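Local coordinates for protein adhesin LabA (Helicobacter pylori, PDB 6GMM) that probably mediates attachment of the bacterium to the gastric mucosa as a lectin-like adhesin specific for LacdiNAc sugars, at residues 78-83 / 124-129; 204-209 / 233-238; 18-23 / 435-440; 14-19 / 416-421. All coordinates share one frame; numbering follows the deposited sequence.

Contact 1 of 4, residues 78-83 / 124-129; sequences YAISPC and SILSTE
I125 lays its branched side chain along the bend S81-P82-C83, where two loops run side by side. With CG1 in the crowded position between its backbone N and carbonyl carbon (chi1 70°), CG2 is turned to S81 while CD1 extends to the backbone of C83. The carbonyl of P82 sits against this branch point, P82 O lying 3.3 Å from I125 CB. S81 holds its hydroxyl anti to its own backbone N, bringing S81 OG to 3.5 Å from I125 CG2. On the preceding residue, I80 crosses L126 obliquely, and I80 CG2 meets L126 CB at 3.8 Å. C83 turns its alpha carbon to the next carbonyl: C83 CA lies 3.2 Å from L126 O in a bent CA-H...O contact, 126° at the hydrogen. Its SG is bonded in a disulfide to C113. The loop 78-83 follows helix 57-76, and S127 is the N-cap of helix 128-145; backbone bonds from S81 and S124 to W208 and from L126 to G84 fasten both loops to their surroundings. Between the two segments the chemistry is therefore hydrocarbon contact plus weak C-H...O attraction, with stronger polar and covalent ties supplied from outside the pair.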
loop_
_atom_site.group_PDB
_atom_site.type_symbol
_atom_site.label_atom_id
_atom_site.label_comp_id
_atom_site.label_asym_id
_atom_site.label_seq_id
_atom_site.Cartn_x
_atom_site.Cartn_y
_atom_site.Cartn_z
ATOM N N TYR A 78 -1.751 -11.074 -27.301
ATOM C CA TYR A 78 -1.523 -11.820 -28.520
ATOM C C TYR A 78 -2.447 -13.026 -28.645
ATOM O O TYR A 78 -2.823 -13.365 -29.756
ATOM C CB TYR A 78 -0.042 -12.218 -28.656
ATOM C CG TYR A 78 0.355 -13.510 -27.986
ATOM C CD1 TYR A 78 0.675 -13.544 -26.635
ATOM C CD2 TYR A 78 0.471 -14.689 -28.715
ATOM C CE1 TYR A 78 1.062 -14.732 -26.014
ATOM C CE2 TYR A 78 0.856 -15.882 -28.107
ATOM C CZ TYR A 78 1.133 -15.905 -26.749
ATOM O OH TYR A 78 1.512 -17.084 -26.149
ATOM N N ALA A 79 -2.805 -13.684 -27.559
ATOM C CA ALA A 79 -3.670 -14.852 -27.679
ATOM C C ALA A 79 -5.159 -14.516 -27.534
ATOM O O ALA A 79 -5.994 -15.418 -27.452
ATOM C CB ALA A 79 -3.246 -15.924 -26.690
ATOM N N ILE A 80 -5.500 -13.224 -27.523
ATOM C CA ILE A 80 -6.909 -12.839 -27.435
ATOM C C ILE A 80 -7.513 -12.953 -28.816
ATOM O O ILE A 80 -7.010 -12.323 -29.764
ATOM C CB ILE A 80 -7.118 -11.416 -26.858
ATOM C CG1 ILE A 80 -6.814 -11.370 -25.368
ATOM C CG2 ILE A 80 -8.549 -10.900 -27.168
ATOM C CD1 ILE A 80 -6.589 -9.985 -24.862
ATOM N N SER A 81 -8.611 -13.749 -28.918
ATOM C CA SER A 81 -9.404 -14.009 -30.118
ATOM C C SER A 81 -9.445 -12.739 -30.987
ATOM O O SER A 81 -9.873 -11.687 -30.490
ATOM C CB SER A 81 -10.808 -14.457 -29.728
ATOM O OG SER A 81 -11.301 -15.306 -30.745
ATOM N N PRO A 82 -8.868 -12.794 -32.218
ATOM C CA PRO A 82 -8.726 -11.587 -33.047
ATOM C C PRO A 82 -9.863 -10.585 -32.960
ATOM O O PRO A 82 -11.019 -10.883 -33.238
ATOM C CB PRO A 82 -8.532 -12.135 -34.462
ATOM C CG PRO A 82 -8.514 -13.653 -34.310
ATOM C CD PRO A 82 -8.240 -13.942 -32.885
ATOM N N CYS A 83 -9.502 -9.381 -32.558
ATOM C CA CYS A 83 -10.441 -8.282 -32.353
ATOM C C CYS A 83 -11.071 -7.796 -33.644
ATOM O O CYS A 83 -10.466 -7.934 -34.714
ATOM C CB CYS A 83 -9.770 -7.142 -31.592
ATOM S SG CYS A 83 -8.311 -6.462 -32.428
ATOM N N SER A 124 -16.004 -14.856 -26.820
ATOM C CA SER A 124 -15.933 -14.574 -28.251
ATOM C C SER A 124 -14.805 -13.557 -28.476
ATOM O O SER A 124 -13.948 -13.437 -27.613
ATOM C CB SER A 124 -17.275 -14.057 -28.756
ATOM O OG SER A 124 -17.200 -13.952 -30.160
ATOM N N ILE A 125 -14.790 -12.846 -29.598
ATOM C CA ILE A 125 -13.737 -11.886 -29.888
ATOM C C ILE A 125 -13.864 -10.601 -29.067
ATOM O O ILE A 125 -14.940 -10.262 -28.553
ATOM C CB ILE A 125 -13.629 -11.594 -31.410
ATOM C CG1 ILE A 125 -14.852 -10.788 -31.951
ATOM C CG2 ILE A 125 -13.387 -12.893 -32.213
ATOM C CD1 ILE A 125 -14.580 -9.969 -33.270
ATOM N N LEU A 126 -12.751 -9.870 -28.984
ATOM C CA LEU A 126 -12.736 -8.601 -28.290
ATOM C C LEU A 126 -13.210 -7.517 -29.238
ATOM O O LEU A 126 -12.644 -7.353 -30.285
ATOM C CB LEU A 126 -11.320 -8.292 -27.752
ATOM C CG LEU A 126 -11.206 -7.139 -26.765
ATOM C CD1 LEU A 126 -11.908 -7.473 -25.468
ATOM C CD2 LEU A 126 -9.741 -6.805 -26.480
ATOM N N SER A 127 -14.233 -6.764 -28.860
ATOM C CA SER A 127 -14.757 -5.606 -29.588
ATOM C C SER A 127 -13.621 -4.613 -29.954
ATOM O O SER A 127 -12.642 -4.505 -29.219
ATOM C CB SER A 127 -15.723 -4.875 -28.663
ATOM O OG SER A 127 -16.301 -3.765 -29.321
ATOM N N THR A 128 -13.791 -3.846 -31.030
ATOM C CA THR A 128 -12.825 -2.822 -31.446
ATOM C C THR A 128 -12.808 -1.717 -30.390
ATOM O O THR A 128 -11.717 -1.365 -29.941
ATOM C CB THR A 128 -13.148 -2.289 -32.841
ATOM O OG1 THR A 128 -13.047 -3.362 -33.785
ATOM C CG2 THR A 128 -12.222 -1.149 -33.263
ATOM N N GLU A 129 -14.009 -1.268 -29.907
ATOM C CA GLU A 129 -14.125 -0.237 -28.863
ATOM C C GLU A 129 -13.372 -0.610 -27.572
ATOM O O GLU A 129 -12.678 0.243 -27.021
ATOM C CB GLU A 129 -15.587 0.203 -28.572
ATOM C CG GLU A 129 -16.585 -0.839 -28.092
ATOM C CD GLU A 129 -18.057 -0.434 -28.157
ATOM O OE1 GLU A 129 -18.356 0.736 -28.495
ATOM O OE2 GLU A 129 -18.918 -1.307 -27.897
#

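Contact 2 of 4, residues 204-209 / 233-238; sequences SACPWI and SACGIF
The F238 ring carries I237 CG2 over one face, 3.6 Å above its plane and offset toward the rim, with the carbonyl O of A234 at its edge in plane; W223 meets the same ring edge-to-face. The W208 indole lies obliquely to the backbone of S233, its CE3 3.8 Å from S233 N. These two residues form a single beta bridge. The straight polar link is one residue on: A234 N donates to P207 O at 2.9 Å (165° at the hydrogen), nearly along the C=O axis. S233 is the N-cap of helix 234-237, and its OG accepts a weak capping bond from G236 N and also hydrogen-bonds D231. That OG is 3.1 Å from C206 SG, next to the C206-C235 disulfide. The sulphurs, C206 SG and C235 SG, are modelled 2.7 Å apart, longer than the usual S-S bond. C206 leaves helix 188-205 with positive phi (38°), its SG anti to the backbone N. I209 reaches the short helix with CG1, 3.8 Å from I237 CD1, the two side chains crossing obliquely. Helix 234-237 is thus tied to the C-terminal end of helix 188-205, while M76 of helix 57-76 touches I209, A234 and F238, and helix 239-264 follows directly.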
loop_
_atom_site.group_PDB
_atom_site.type_symbol
_atom_site.label_atom_id
_atom_site.label_comp_id
_atom_site.label_asym_id
_atom_site.label_seq_id
_atom_site.Cartn_x
_atom_site.Cartn_y
_atom_site.Cartn_z
ATOM N N SER A 204 -14.358 -7.663 -17.699
ATOM C CA SER A 204 -15.780 -7.596 -18.102
ATOM C C SER A 204 -16.026 -8.036 -19.562
ATOM O O SER A 204 -16.990 -8.777 -19.824
ATOM C CB SER A 204 -16.377 -6.216 -17.827
ATOM O OG SER A 204 -15.603 -5.175 -18.401
ATOM N N ALA A 205 -15.150 -7.604 -20.510
ATOM C CA ALA A 205 -15.271 -8.018 -21.901
ATOM C C ALA A 205 -15.030 -9.532 -21.970
ATOM O O ALA A 205 -15.707 -10.225 -22.726
ATOM C CB ALA A 205 -14.262 -7.279 -22.764
ATOM N N CYS A 206 -14.138 -10.050 -21.093
ATOM C CA CYS A 206 -13.802 -11.473 -20.969
ATOM C C CYS A 206 -13.741 -12.189 -22.349
ATOM O O CYS A 206 -14.492 -13.144 -22.567
ATOM C CB CYS A 206 -14.783 -12.161 -20.027
ATOM S SG CYS A 206 -14.474 -13.932 -19.822
ATOM N N PRO A 207 -12.884 -11.746 -23.298
ATOM C CA PRO A 207 -12.856 -12.399 -24.621
ATOM C C PRO A 207 -12.327 -13.832 -24.538
ATOM O O PRO A 207 -11.812 -14.221 -23.490
ATOM C CB PRO A 207 -11.907 -11.496 -25.415
ATOM C CG PRO A 207 -10.986 -10.950 -24.362
ATOM C CD PRO A 207 -11.914 -10.635 -23.242
ATOM N N TRP A 208 -12.451 -14.606 -25.616
ATOM C CA TRP A 208 -11.961 -15.979 -25.662
ATOM C C TRP A 208 -10.460 -15.960 -25.896
ATOM O O TRP A 208 -9.935 -14.975 -26.391
ATOM C CB TRP A 208 -12.680 -16.744 -26.778
ATOM C CG TRP A 208 -12.342 -18.199 -26.928
ATOM C CD1 TRP A 208 -11.665 -18.773 -27.964
ATOM C CD2 TRP A 208 -12.796 -19.277 -26.098
ATOM N NE1 TRP A 208 -11.670 -20.146 -27.834
ATOM C CE2 TRP A 208 -12.353 -20.483 -26.694
ATOM C CE3 TRP A 208 -13.537 -19.346 -24.906
ATOM C CZ2 TRP A 208 -12.589 -21.742 -26.110
ATOM C CZ3 TRP A 208 -13.801 -20.594 -24.350
ATOM C CH2 TRP A 208 -13.318 -21.773 -24.943
ATOM N N ILE A 209 -9.766 -17.013 -25.475
ATOM C CA ILE A 209 -8.326 -17.156 -25.692
ATOM C C ILE A 209 -8.206 -18.237 -26.753
ATOM O O ILE A 209 -8.894 -19.258 -26.634
ATOM C CB ILE A 209 -7.558 -17.506 -24.368
ATOM C CG1 ILE A 209 -7.669 -16.370 -23.274
ATOM C CG2 ILE A 209 -6.088 -17.873 -24.634
ATOM C CD1 ILE A 209 -7.106 -14.947 -23.663
ATOM N N SER A 233 -11.939 -18.803 -21.479
ATOM C CA SER A 233 -12.032 -17.343 -21.602
ATOM C C SER A 233 -10.912 -16.648 -20.824
ATOM O O SER A 233 -10.310 -17.289 -19.964
ATOM C CB SER A 233 -13.389 -16.861 -21.108
ATOM O OG SER A 233 -13.479 -16.900 -19.693
ATOM N N ALA A 234 -10.647 -15.344 -21.108
ATOM C CA ALA A 234 -9.620 -14.535 -20.416
ATOM C C ALA A 234 -9.875 -14.408 -18.912
ATOM O O ALA A 234 -8.948 -14.585 -18.099
ATOM C CB ALA A 234 -9.514 -13.142 -21.038
ATOM N N CYS A 235 -11.129 -14.106 -18.529
ATOM C CA CYS A 235 -11.463 -13.953 -17.111
ATOM C C CYS A 235 -11.546 -15.312 -16.363
ATOM O O CYS A 235 -11.519 -15.346 -15.133
ATOM C CB CYS A 235 -12.716 -13.103 -16.923
ATOM S SG CYS A 235 -14.270 -14.022 -17.083
ATOM N N GLY A 236 -11.595 -16.408 -17.110
ATOM C CA GLY A 236 -11.569 -17.756 -16.552
ATOM C C GLY A 236 -10.142 -18.200 -16.302
ATOM O O GLY A 236 -9.756 -18.434 -15.162
ATOM N N ILE A 237 -9.332 -18.265 -17.370
ATOM C CA ILE A 237 -7.909 -18.627 -17.314
ATOM C C ILE A 237 -7.113 -17.752 -16.300
ATOM O O ILE A 237 -6.320 -18.285 -15.528
ATOM C CB ILE A 237 -7.283 -18.588 -18.744
ATOM C CG1 ILE A 237 -7.860 -19.710 -19.614
ATOM C CG2 ILE A 237 -5.754 -18.712 -18.715
ATOM C CD1 ILE A 237 -7.761 -19.452 -21.131
ATOM N N PHE A 238 -7.325 -16.423 -16.337
ATOM C CA PHE A 238 -6.582 -15.459 -15.510
ATOM C C PHE A 238 -7.318 -14.903 -14.271
ATOM O O PHE A 238 -6.870 -13.907 -13.707
ATOM C CB PHE A 238 -6.090 -14.303 -16.397
ATOM C CG PHE A 238 -5.144 -14.747 -17.478
ATOM C CD1 PHE A 238 -3.799 -14.962 -17.201
ATOM C CD2 PHE A 238 -5.602 -14.991 -18.765
ATOM C CE1 PHE A 238 -2.922 -15.391 -18.201
ATOM C CE2 PHE A 238 -4.726 -15.426 -19.772
ATOM C CZ PHE A 238 -3.392 -15.625 -19.481
#

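Contact 3 of 4, residues 18-23 / 435-440; sequences NYSVLN and YYIDSN
Y19 OH donates to the backbone carbonyl of Y436, with Y19 OH 2.7 Å from Y436 O. The hydroxyl approaches at 130° to the C=O bond and from 36° above the carbonyl plane. Y19 gets there by holding CG anti to its backbone N (chi1 177°), so that the ring extends across the gap from helix to strand. One turn further on, N23 gives a second, weak bond from its amide: N23 ND2 lies 3.4 Å from Y435 O. Two successive strand carbonyls are thus engaged by helix 4-28. The partner strand, 433-437, is one arm of an antiparallel beta-hairpin with 419-423; Y436 pairs with S420 through the backbone, and D438 with V418 just beyond the strands. I437 points to the helix and Y436 away from it, while Y435 starts toward the helix at its CB but its ring leads away. Y436 OH is hydrogen-bonded to N434, and its ring receives K422 in a cation-pi contact. Apolar atoms fill in around the polar links. I437 CB lies at the edge of the Y19 ring, 3.7 Å from Y19 CE1, and I437 CD1 reaches S20 CB at 4.2 Å. Y435 CB comes within 3.2 Å of Y19 OH, the two tyrosine side chains crossing at about a right angle. Beyond the strand, D438 N-caps helix 439-452: its OD1 accepts a weak bond from N440 N and a hydrogen bond from I441 N.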
loop_
_atom_site.group_PDB
_atom_site.type_symbol
_atom_site.label_atom_id
_atom_site.label_comp_id
_atom_site.label_asym_id
_atom_site.label_seq_id
_atom_site.Cartn_x
_atom_site.Cartn_y
_atom_site.Cartn_z
ATOM N N ASN A 18 -2.236 -1.563 29.918
ATOM C CA ASN A 18 -2.879 -0.297 29.545
ATOM C C ASN A 18 -2.360 0.862 30.378
ATOM O O ASN A 18 -2.092 1.930 29.837
ATOM C CB ASN A 18 -4.410 -0.407 29.630
ATOM C CG ASN A 18 -5.044 -1.197 28.497
ATOM O OD1 ASN A 18 -4.391 -1.614 27.537
ATOM N ND2 ASN A 18 -6.344 -1.432 28.592
ATOM N N TYR A 19 -2.164 0.630 31.689
ATOM C CA TYR A 19 -1.653 1.621 32.630
ATOM C C TYR A 19 -0.213 2.002 32.238
ATOM O O TYR A 19 0.084 3.184 32.072
ATOM C CB TYR A 19 -1.681 1.017 34.057
ATOM C CG TYR A 19 -1.117 1.880 35.167
ATOM C CD1 TYR A 19 0.202 1.735 35.589
ATOM C CD2 TYR A 19 -1.931 2.757 35.879
ATOM C CE1 TYR A 19 0.726 2.516 36.623
ATOM C CE2 TYR A 19 -1.420 3.540 36.916
ATOM C CZ TYR A 19 -0.092 3.406 37.294
ATOM O OH TYR A 19 0.426 4.130 38.351
ATOM N N SER A 20 0.669 0.994 32.120
ATOM C CA SER A 20 2.093 1.142 31.814
ATOM C C SER A 20 2.350 1.980 30.564
ATOM O O SER A 20 3.208 2.875 30.600
ATOM C CB SER A 20 2.741 -0.228 31.660
ATOM O OG SER A 20 4.105 -0.084 31.308
ATOM N N VAL A 21 1.597 1.673 29.466
ATOM C CA VAL A 21 1.653 2.305 28.158
ATOM C C VAL A 21 1.150 3.759 28.222
ATOM O O VAL A 21 1.819 4.664 27.702
ATOM C CB VAL A 21 0.883 1.432 27.121
ATOM C CG1 VAL A 21 0.438 2.223 25.890
ATOM C CG2 VAL A 21 1.699 0.203 26.724
ATOM N N LEU A 22 -0.011 3.983 28.880
ATOM C CA LEU A 22 -0.580 5.315 29.024
ATOM C C LEU A 22 0.348 6.176 29.902
ATOM O O LEU A 22 0.509 7.375 29.660
ATOM C CB LEU A 22 -1.992 5.200 29.608
ATOM C CG LEU A 22 -2.838 6.455 29.761
ATOM C CD1 LEU A 22 -2.883 7.256 28.487
ATOM C CD2 LEU A 22 -4.239 6.092 30.170
ATOM N N ASN A 23 1.030 5.539 30.848
ATOM C CA ASN A 23 1.958 6.247 31.704
ATOM C C ASN A 23 3.172 6.733 30.918
ATOM O O ASN A 23 3.460 7.929 30.955
ATOM C CB ASN A 23 2.374 5.409 32.903
ATOM C CG ASN A 23 3.066 6.246 33.941
ATOM O OD1 ASN A 23 2.642 7.364 34.257
ATOM N ND2 ASN A 23 4.194 5.763 34.415
ATOM N N TYR A 435 2.493 8.991 38.440
ATOM C CA TYR A 435 2.132 7.591 38.560
ATOM C C TYR A 435 3.324 6.711 38.264
ATOM O O TYR A 435 4.231 7.102 37.520
ATOM C CB TYR A 435 0.929 7.253 37.676
ATOM C CG TYR A 435 -0.351 7.924 38.124
ATOM C CD1 TYR A 435 -1.214 7.296 39.013
ATOM C CD2 TYR A 435 -0.723 9.172 37.619
ATOM C CE1 TYR A 435 -2.411 7.895 39.404
ATOM C CE2 TYR A 435 -1.915 9.784 38.008
ATOM C CZ TYR A 435 -2.750 9.145 38.910
ATOM O OH TYR A 435 -3.907 9.751 39.329
ATOM N N TYR A 436 3.362 5.553 38.921
ATOM C CA TYR A 436 4.471 4.622 38.812
ATOM C C TYR A 436 3.950 3.211 38.713
ATOM O O TYR A 436 2.796 2.941 39.055
ATOM C CB TYR A 436 5.414 4.778 40.040
ATOM C CG TYR A 436 5.995 6.174 40.182
ATOM C CD1 TYR A 436 7.199 6.516 39.569
ATOM C CD2 TYR A 436 5.342 7.153 40.930
ATOM C CE1 TYR A 436 7.726 7.803 39.675
ATOM C CE2 TYR A 436 5.854 8.447 41.034
ATOM C CZ TYR A 436 7.048 8.767 40.404
ATOM O OH TYR A 436 7.562 10.035 40.506
ATOM N N ILE A 437 4.802 2.314 38.227
ATOM C CA ILE A 437 4.514 0.897 38.096
ATOM C C ILE A 437 5.784 0.089 38.400
ATOM O O ILE A 437 6.866 0.441 37.921
ATOM C CB ILE A 437 3.805 0.527 36.750
ATOM C CG1 ILE A 437 3.412 -0.966 36.711
ATOM C CG2 ILE A 437 4.596 0.958 35.479
ATOM C CD1 ILE A 437 2.351 -1.346 35.688
ATOM N N ASP A 438 5.651 -0.957 39.232
ATOM C CA ASP A 438 6.749 -1.850 39.577
ATOM C C ASP A 438 6.795 -2.914 38.510
ATOM O O ASP A 438 5.874 -3.738 38.410
ATOM C CB ASP A 438 6.523 -2.472 40.960
ATOM C CG ASP A 438 7.730 -3.215 41.486
ATOM O OD1 ASP A 438 8.102 -4.255 40.885
ATOM O OD2 ASP A 438 8.285 -2.779 42.503
ATOM N N SER A 439 7.839 -2.851 37.660
ATOM C CA SER A 439 8.063 -3.757 36.523
ATOM C C SER A 439 8.146 -5.224 36.930
ATOM O O SER A 439 7.705 -6.093 36.176
ATOM C CB SER A 439 9.344 -3.364 35.796
ATOM O OG SER A 439 9.201 -2.098 35.175
ATOM N N ASN A 440 8.712 -5.490 38.125
ATOM C CA ASN A 440 8.895 -6.826 38.680
ATOM C C ASN A 440 7.590 -7.443 39.143
ATOM O O ASN A 440 7.336 -8.606 38.825
ATOM C CB ASN A 440 9.959 -6.817 39.773
ATOM C CG ASN A 440 11.266 -6.244 39.274
ATOM O OD1 ASN A 440 11.807 -6.673 38.247
ATOM N ND2 ASN A 440 11.754 -5.201 39.934
#

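Contact 4 of 4, residues 14-19 / 416-421; sequences NLLTNY and QNVVSK
V418 leads into the first strand, 419-423, of an antiparallel beta-hairpin that rests against helix 4-28. Its CG2 stands anti to the backbone N and meets L16 tip to tip, V418 CG2 lying 3.8 Å from L16 CD2. L16 holds CG anti to its carbonyl carbon (chi1 -74°) and stays extended beyond it, which brings both methyls near V418. L16 further packs against H442 and V445 of helix 439-452, so the hairpin and that helix both border it. I406 and I441, from two other helices, also touch V418. V419 comes next and points its side chain to the helix, its CG1 anti to the carbonyl carbon. The same CG1 serves two helix residues, since L16 CD2 is 4.1 Å from V419 CG1 and the Y19 ring is within reach of it as well. S420 points its side chain away from the helix, where it touches Y436. K421 then departs from the interface; its NZ makes a long, weak ion pair with D433. Over one face of the Y19 ring, in a CH-pi contact, V419 CG1 stands 3.9 Å from the ring centroid, 23° off the normal and shifted toward the rim.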
loop_
_atom_site.group_PDB
_atom_site.type_symbol
_atom_site.label_atom_id
_atom_site.label_comp_id
_atom_site.label_asym_id
_atom_site.label_seq_id
_atom_site.Cartn_x
_atom_site.Cartn_y
_atom_site.Cartn_z
ATOM N N ASN A 14 -4.107 -7.014 31.835
ATOM C CA ASN A 14 -4.428 -6.093 30.748
ATOM C C ASN A 14 -4.566 -4.652 31.244
ATOM O O ASN A 14 -4.161 -3.732 30.531
ATOM C CB ASN A 14 -5.636 -6.565 29.919
ATOM C CG ASN A 14 -5.385 -7.861 29.175
ATOM O OD1 ASN A 14 -4.319 -8.092 28.561
ATOM N ND2 ASN A 14 -6.384 -8.725 29.191
ATOM N N LEU A 15 -5.021 -4.467 32.492
ATOM C CA LEU A 15 -5.107 -3.148 33.121
ATOM C C LEU A 15 -3.677 -2.612 33.354
ATOM O O LEU A 15 -3.434 -1.418 33.197
ATOM C CB LEU A 15 -5.853 -3.231 34.469
ATOM C CG LEU A 15 -7.387 -3.342 34.439
ATOM C CD1 LEU A 15 -7.915 -3.815 35.797
ATOM C CD2 LEU A 15 -8.031 -2.004 34.104
ATOM N N LEU A 16 -2.742 -3.505 33.726
ATOM C CA LEU A 16 -1.346 -3.152 33.977
ATOM C C LEU A 16 -0.658 -2.686 32.696
ATOM O O LEU A 16 0.005 -1.650 32.704
ATOM C CB LEU A 16 -0.592 -4.313 34.622
ATOM C CG LEU A 16 -0.908 -4.570 36.110
ATOM C CD1 LEU A 16 -0.169 -5.798 36.615
ATOM C CD2 LEU A 16 -0.584 -3.359 36.970
ATOM N N THR A 17 -0.881 -3.423 31.596
ATOM C CA THR A 17 -0.389 -3.128 30.243
ATOM C C THR A 17 -0.920 -1.763 29.796
ATOM O O THR A 17 -0.131 -0.879 29.441
ATOM C CB THR A 17 -0.785 -4.287 29.337
ATOM O OG1 THR A 17 -0.022 -5.416 29.752
ATOM C CG2 THR A 17 -0.532 -4.010 27.824
ATOM N N ASN A 18 -2.236 -1.563 29.918
ATOM C CA ASN A 18 -2.879 -0.297 29.545
ATOM C C ASN A 18 -2.360 0.862 30.378
ATOM O O ASN A 18 -2.092 1.930 29.837
ATOM C CB ASN A 18 -4.410 -0.407 29.630
ATOM C CG ASN A 18 -5.044 -1.197 28.497
ATOM O OD1 ASN A 18 -4.391 -1.614 27.537
ATOM N ND2 ASN A 18 -6.344 -1.432 28.592
ATOM N N TYR A 19 -2.164 0.630 31.689
ATOM C CA TYR A 19 -1.653 1.621 32.630
ATOM C C TYR A 19 -0.213 2.002 32.238
ATOM O O TYR A 19 0.084 3.184 32.072
ATOM C CB TYR A 19 -1.681 1.017 34.057
ATOM C CG TYR A 19 -1.117 1.880 35.167
ATOM C CD1 TYR A 19 0.202 1.735 35.589
ATOM C CD2 TYR A 19 -1.931 2.757 35.879
ATOM C CE1 TYR A 19 0.726 2.516 36.623
ATOM C CE2 TYR A 19 -1.420 3.540 36.916
ATOM C CZ TYR A 19 -0.092 3.406 37.294
ATOM O OH TYR A 19 0.426 4.130 38.351
ATOM N N GLN A 416 -0.172 -4.979 46.265
ATOM C CA GLN A 416 -0.638 -3.585 46.393
ATOM C C GLN A 416 0.333 -2.530 45.801
ATOM O O GLN A 416 -0.128 -1.541 45.202
ATOM C CB GLN A 416 -1.026 -3.238 47.849
ATOM C CG GLN A 416 0.115 -3.247 48.873
ATOM C CD GLN A 416 -0.350 -3.128 50.308
ATOM O OE1 GLN A 416 -1.530 -2.875 50.603
ATOM N NE2 GLN A 416 0.583 -3.295 51.242
ATOM N N ASN A 417 1.658 -2.792 45.890
ATOM C CA ASN A 417 2.705 -1.890 45.414
ATOM C C ASN A 417 3.045 -1.998 43.904
ATOM O O ASN A 417 3.955 -1.292 43.451
ATOM C CB ASN A 417 3.962 -2.045 46.270
ATOM C CG ASN A 417 3.790 -1.553 47.692
ATOM O OD1 ASN A 417 3.147 -0.508 47.958
ATOM N ND2 ASN A 417 4.387 -2.292 48.632
ATOM N N VAL A 418 2.288 -2.815 43.121
ATOM C CA VAL A 418 2.458 -2.963 41.653
ATOM C C VAL A 418 2.348 -1.596 40.949
ATOM O O VAL A 418 2.966 -1.361 39.916
ATOM C CB VAL A 418 1.529 -4.042 41.017
ATOM C CG1 VAL A 418 0.067 -3.604 40.992
ATOM C CG2 VAL A 418 2.001 -4.420 39.616
ATOM N N VAL A 419 1.530 -0.717 41.532
ATOM C CA VAL A 419 1.299 0.657 41.122
ATOM C C VAL A 419 1.409 1.512 42.371
ATOM O O VAL A 419 1.193 1.039 43.500
ATOM C CB VAL A 419 -0.042 0.884 40.369
ATOM C CG1 VAL A 419 -0.103 0.080 39.086
ATOM C CG2 VAL A 419 -1.255 0.582 41.246
ATOM N N SER A 420 1.801 2.758 42.165
ATOM C CA SER A 420 1.897 3.762 43.216
ATOM C C SER A 420 1.757 5.127 42.571
ATOM O O SER A 420 1.995 5.277 41.361
ATOM C CB SER A 420 3.199 3.641 44.012
ATOM O OG SER A 420 4.370 3.812 43.231
ATOM N N LYS A 421 1.298 6.094 43.365
ATOM C CA LYS A 421 1.181 7.484 42.950
ATOM C C LYS A 421 1.855 8.388 43.993
ATOM O O LYS A 421 1.847 8.095 45.196
ATOM C CB LYS A 421 -0.252 7.904 42.567
ATOM C CG LYS A 421 -1.309 7.722 43.644
ATOM C CD LYS A 421 -2.676 8.104 43.074
ATOM C CE LYS A 421 -3.364 9.205 43.845
ATOM N NZ LYS A 421 -4.651 9.598 43.210
#

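The four contacts form two pairs at opposite ends of the elongated molecule. Contacts 1 and 2 come one after the other along the chain, their centres about 10 Å apart, and meet through W208, whose backbone probably hydrogen-bonds to S81 and S124; contact 2 contains a whole disulfide and contact 1 one half of another. Contacts 3 and 4, with centres about 5 Å apart, share helix 4-28 and the two-strand sheet of 419-423 and 433-437. Between the pairs the centres are about 59 to 68 Å apart. Contacts 3 and 4 join the N-terminal helix to a hairpin late in the sequence, so contacts 1 and 2 lie in the long excursion between, which leaves from and returns to one end.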